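PDB 3WZ4: DotI from Legionella pneumophila, which is a component of an inner-membrane complex essential for type IVB secretion, represented here by its periplasmic domain, which belongs to the NTF2 clan. Local coordinates for residues V67-A72 with L97-S102; R91-I96 with N110-M115. All coordinates share one frame; numbering follows the deposited sequence. Where two conformers were deposited one is given.

Interaction 1 (V67-A72 with L97-S102); sequences VVSAVA and LVTYQS
The antiparallel ladder between V67-A72 and L97-S102 rests on three hydrogen-bonded pairs, V67 with Q101, S69 with T99 and V71 with L97, each closed by two N-H...O=C bonds. The straightest runs from T99 N to S69 O, 2.9 Å and 174° at the hydrogen. The V67-Q101 ring is uneven: V67 N to Q101 O is 2.9 Å, whereas the return bond from Q101 N to V67 O stretches to 3.3 Å. The two strands run antiparallel, their directions 161° apart, as neighbours in a larger sheet.

A water ties polar groups together on the face bearing V67, S69, V71, L97, T99 and Q101. It donates to V67 O, accepts from Q101 NE2 and hydrogen-bonds S69 OG, so V67 O takes both a backbone and a water donor. S69 OG sits between its own N and carbonyl carbon, and it passes 3.7 Å from T99 CB.

Apolar contacts dominate the other face, where V68 and Y100 run alongside each other from neighbouring strands. V68 CG1 stands over one face of the Y100 ring, 4.2 Å from its centroid and 23° off the normal, a CH-pi contact shifted toward the rim. V68 CG2 meets the ring at CD2, 3.6 Å away. Farther along, V68 CG1 also reaches V98 CG1 at 3.9 Å, linking the valines of successive non-hydrogen-bonded pairs.

This is one end of the hairpin formed by strands 67-84 and 87-101. Helix 57-63 packs V61 against V68 and Y100, F22 touches A70 and V98, strand 24-25 bonds to V68 through Y24, and strand 106-119 supplies Q108, whose NE2 hydrogen-bonds T99 OG1.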
# COMPACT_ATOMS: atom_id res chain seq x y z
N VAL A 67 5.79 -16.75 -1.43
CA VAL A 67 5.45 -15.75 -2.42
C VAL A 67 4.17 -15.07 -1.97
O VAL A 67 3.16 -15.74 -1.72
CB VAL A 67 5.24 -16.37 -3.81
CG1 VAL A 67 4.70 -15.33 -4.78
CG2 VAL A 67 6.53 -16.97 -4.33
N VAL A 68 4.21 -13.75 -1.84
CA VAL A 68 3.04 -13.01 -1.40
C VAL A 68 2.30 -12.37 -2.57
O VAL A 68 2.92 -11.75 -3.44
CB VAL A 68 3.42 -11.92 -0.38
CG1 VAL A 68 2.16 -11.33 0.25
CG2 VAL A 68 4.33 -12.50 0.69
N SER A 69 0.98 -12.52 -2.58
CA SER A 69 0.14 -11.90 -3.60
C SER A 69 -1.14 -11.41 -2.96
O SER A 69 -1.42 -11.71 -1.80
CB SER A 69 -0.18 -12.90 -4.72
OG SER A 69 -0.95 -13.98 -4.23
N ALA A 70 -1.93 -10.64 -3.71
CA ALA A 70 -3.18 -10.11 -3.19
C ALA A 70 -4.13 -9.68 -4.31
O ALA A 70 -3.70 -9.34 -5.41
CB ALA A 70 -2.92 -8.95 -2.24
N VAL A 71 -5.42 -9.70 -4.00
CA VAL A 71 -6.43 -9.22 -4.93
C VAL A 71 -7.45 -8.38 -4.17
O VAL A 71 -7.69 -8.62 -2.99
CB VAL A 71 -7.17 -10.38 -5.63
CG1 VAL A 71 -6.19 -11.21 -6.46
CG2 VAL A 71 -7.88 -11.25 -4.60
N ALA A 72 -8.02 -7.39 -4.85
CA ALA A 72 -9.04 -6.55 -4.23
C ALA A 72 -10.33 -7.33 -4.00
O ALA A 72 -10.84 -7.98 -4.91
CB ALA A 72 -9.31 -5.32 -5.09
N LEU A 97 -7.70 -9.68 -0.24
CA LEU A 97 -7.39 -11.04 0.17
C LEU A 97 -5.91 -11.32 -0.10
O LEU A 97 -5.49 -11.42 -1.25
CB LEU A 97 -8.26 -12.05 -0.59
CG LEU A 97 -8.02 -13.51 -0.22
CD1 LEU A 97 -8.37 -13.75 1.24
CD2 LEU A 97 -8.80 -14.45 -1.14
N VAL A 98 -5.13 -11.45 0.97
CA VAL A 98 -3.70 -11.68 0.83
C VAL A 98 -3.39 -13.17 0.89
O VAL A 98 -3.97 -13.90 1.70
CB VAL A 98 -2.90 -10.94 1.92
CG1 VAL A 98 -1.41 -11.12 1.71
CG2 VAL A 98 -3.26 -9.46 1.93
N THR A 99 -2.48 -13.62 0.04
CA THR A 99 -2.08 -15.03 -0.01
C THR A 99 -0.57 -15.20 0.20
O THR A 99 0.24 -14.67 -0.56
CB THR A 99 -2.48 -15.68 -1.34
OG1 THR A 99 -3.91 -15.63 -1.49
CG2 THR A 99 -2.02 -17.12 -1.40
N TYR A 100 -0.21 -15.95 1.24
CA TYR A 100 1.17 -16.35 1.48
C TYR A 100 1.30 -17.83 1.17
O TYR A 100 0.63 -18.66 1.80
CB TYR A 100 1.54 -16.11 2.94
CG TYR A 100 1.45 -14.68 3.41
CD1 TYR A 100 0.23 -14.12 3.78
CD2 TYR A 100 2.59 -13.88 3.49
CE1 TYR A 100 0.14 -12.81 4.21
CE2 TYR A 100 2.51 -12.56 3.92
CZ TYR A 100 1.28 -12.04 4.28
OH TYR A 100 1.20 -10.73 4.70
N GLN A 101 2.14 -18.20 0.21
CA GLN A 101 2.20 -19.60 -0.19
C GLN A 101 3.57 -20.09 -0.65
O GLN A 101 4.45 -19.31 -1.02
CB GLN A 101 1.15 -19.91 -1.26
CG GLN A 101 1.47 -19.34 -2.63
CD GLN A 101 0.37 -19.61 -3.63
OE1 GLN A 101 0.14 -20.75 -4.02
NE2 GLN A 101 -0.33 -18.55 -4.05
N SER A 102 3.71 -21.42 -0.64
CA SER A 102 4.90 -22.11 -1.12
C SER A 102 4.49 -23.53 -1.46
O SER A 102 3.31 -23.86 -1.48
CB SER A 102 5.99 -22.12 -0.05
OG SER A 102 5.59 -22.88 1.07
O HOH W 1 0.73 -15.85 -3.04

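Interaction 2 (R91-I96 with N110-M115); sequences RVQMPI and NNVVTM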
# COMPACT_ATOMS: atom_id res chain seq x y z
N ARG A 91 -8.93 10.10 2.04
CA ARG A 91 -8.81 8.91 2.87
C ARG A 91 -9.49 7.75 2.15
O ARG A 91 -10.72 7.72 2.03
CB ARG A 91 -9.40 9.14 4.26
CG ARG A 91 -8.71 8.33 5.35
CD ARG A 91 -9.19 8.71 6.74
NE ARG A 91 -8.86 10.09 7.10
CZ ARG A 91 -7.71 10.46 7.66
NH1 ARG A 91 -6.78 9.56 7.93
NH2 ARG A 91 -7.50 11.73 7.96
N VAL A 92 -8.69 6.82 1.66
CA VAL A 92 -9.18 5.71 0.85
C VAL A 92 -9.07 4.36 1.54
O VAL A 92 -8.05 4.03 2.13
CB VAL A 92 -8.43 5.63 -0.49
CG1 VAL A 92 -8.78 4.35 -1.23
CG2 VAL A 92 -8.73 6.86 -1.34
N GLN A 93 -10.14 3.56 1.45
CA GLN A 93 -10.18 2.26 2.09
C GLN A 93 -10.54 1.17 1.10
O GLN A 93 -11.41 1.35 0.24
CB GLN A 93 -11.19 2.28 3.24
CG GLN A 93 -11.23 1.01 4.05
CD GLN A 93 -12.10 1.13 5.28
OE1 GLN A 93 -11.66 1.63 6.32
NE2 GLN A 93 -13.35 0.70 5.17
N MSE A 94 -9.87 0.03 1.22
CA MSE A 94 -10.13 -1.11 0.33
C MSE A 94 -9.81 -2.42 1.03
O MSE A 94 -8.74 -2.57 1.63
CB MSE A 94 -9.31 -0.99 -0.95
CG MSE A 94 -9.77 -1.93 -2.06
SE MSE A 94 -8.70 -1.80 -3.70
CE MSE A 94 -7.06 -2.63 -3.03
N PRO A 95 -10.74 -3.38 0.97
CA PRO A 95 -10.52 -4.72 1.52
C PRO A 95 -9.78 -5.60 0.51
O PRO A 95 -10.01 -5.48 -0.69
CB PRO A 95 -11.94 -5.24 1.72
CG PRO A 95 -12.72 -4.60 0.63
CD PRO A 95 -12.10 -3.23 0.42
N ILE A 96 -8.90 -6.47 0.99
CA ILE A 96 -8.12 -7.32 0.11
C ILE A 96 -8.01 -8.74 0.65
O ILE A 96 -8.19 -8.98 1.85
CB ILE A 96 -6.69 -6.77 -0.11
CG1 ILE A 96 -5.92 -6.74 1.21
CG2 ILE A 96 -6.74 -5.38 -0.73
CD1 ILE A 96 -4.51 -6.20 1.09
N ASN A 110 -7.95 -12.00 5.05
CA ASN A 110 -8.79 -10.88 4.63
C ASN A 110 -8.39 -9.64 5.40
O ASN A 110 -8.58 -9.56 6.62
CB ASN A 110 -10.27 -11.19 4.87
CG ASN A 110 -10.78 -12.32 3.99
OD1 ASN A 110 -10.92 -12.16 2.78
ND2 ASN A 110 -11.07 -13.46 4.61
N ASN A 111 -7.83 -8.67 4.70
CA ASN A 111 -7.40 -7.43 5.33
C ASN A 111 -8.13 -6.22 4.77
O ASN A 111 -8.66 -6.26 3.66
CB ASN A 111 -5.89 -7.23 5.18
CG ASN A 111 -5.08 -8.24 5.97
OD1 ASN A 111 -5.43 -8.57 7.11
ND2 ASN A 111 -4.01 -8.75 5.38
N VAL A 112 -8.16 -5.15 5.55
CA VAL A 112 -8.65 -3.87 5.07
C VAL A 112 -7.50 -2.86 5.09
O VAL A 112 -6.88 -2.65 6.13
CB VAL A 112 -9.80 -3.33 5.92
CG1 VAL A 112 -10.42 -2.11 5.27
CG2 VAL A 112 -10.84 -4.42 6.12
N VAL A 113 -7.22 -2.27 3.94
CA VAL A 113 -6.18 -1.26 3.85
C VAL A 113 -6.80 0.14 3.89
O VAL A 113 -7.75 0.43 3.18
CB VAL A 113 -5.35 -1.40 2.55
CG1 VAL A 113 -4.29 -0.33 2.47
CG2 VAL A 113 -4.72 -2.79 2.47
N THR A 114 -6.26 0.99 4.75
CA THR A 114 -6.71 2.37 4.82
C THR A 114 -5.54 3.30 4.56
O THR A 114 -4.51 3.23 5.23
CB THR A 114 -7.37 2.69 6.17
OG1 THR A 114 -8.29 1.65 6.51
CG2 THR A 114 -8.11 4.02 6.10
N MSE A 115 -5.70 4.17 3.57
CA MSE A 115 -4.62 5.06 3.15
C MSE A 115 -5.02 6.52 3.23
O MSE A 115 -6.14 6.89 2.86
CB MSE A 115 -4.20 4.72 1.71
CG MSE A 115 -3.58 3.34 1.53
SE MSE A 115 -3.53 2.78 -0.35
CE MSE A 115 -5.39 2.22 -0.55
O HOH W 2 -11.14 -9.15 1.93
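I96 O is gripped by two donors: N111 N at 2.9 Å, and a water whose weaker bond spans 3.0 Å. The same water donates to N110 OD1, bridging the backbone of one strand to a side chain of the other. The return bond in this ring, I96 N to N111 O, is 2.7 Å long with 166° at the hydrogen. Two more doubly bonded pairs, M94 with V113 and V92 with M115, complete an antiparallel ladder whose strand directions differ by 162°.

Among the side chains, Q93 and V112 make the nearest apolar approach. With Q93 CG anti to the backbone N (chi1 -175°), that methylene meets V112 CG1 at 3.4 Å, and the same methyl lies 3.6 Å from Q93 CD. On the opposite face I96 CD1 touches V113 CG2 at 3.7 Å, while the selenomethionine methyl M115 CE reaches V92 CG1 at 4.1 Å.

The contact occupies the middle of the sheet, in the hairpin of strands 87-101 and 106-119. Helix 7-21 covers the face of V92, M94 and M115 through A14, N15 and A18. Strand 67-84 flanks 91-96, with backbone bonds to Q93 and P95, and strand 129-138 flanks 110-115, placing F134 against V113 and M115.

How the interactions relate
Strand 87-101 serves both contacts: residues 91-96 pair with 110-115 in interaction 2, and residues 97-101 pair with 67-71 in interaction 1, with centres 15 Å apart. The two ladders therefore lie on opposite edges of one strand within a single antiparallel sheet. They meet around the I96-L97 junction, L97 CD1 approaching N110 OD1 at 3.4 Å and V98 CG2 lying 3.6 Å from N111 ND2. Across the other edge, A72 CB lies 3.8 Å from M94 SE. Bound methylpentanediols, probably from the crystallisation liquor, come within about 4 Å of the Y100 side chain and about 3 Å of that of R91 (nearest atoms); neither establishes a functional site.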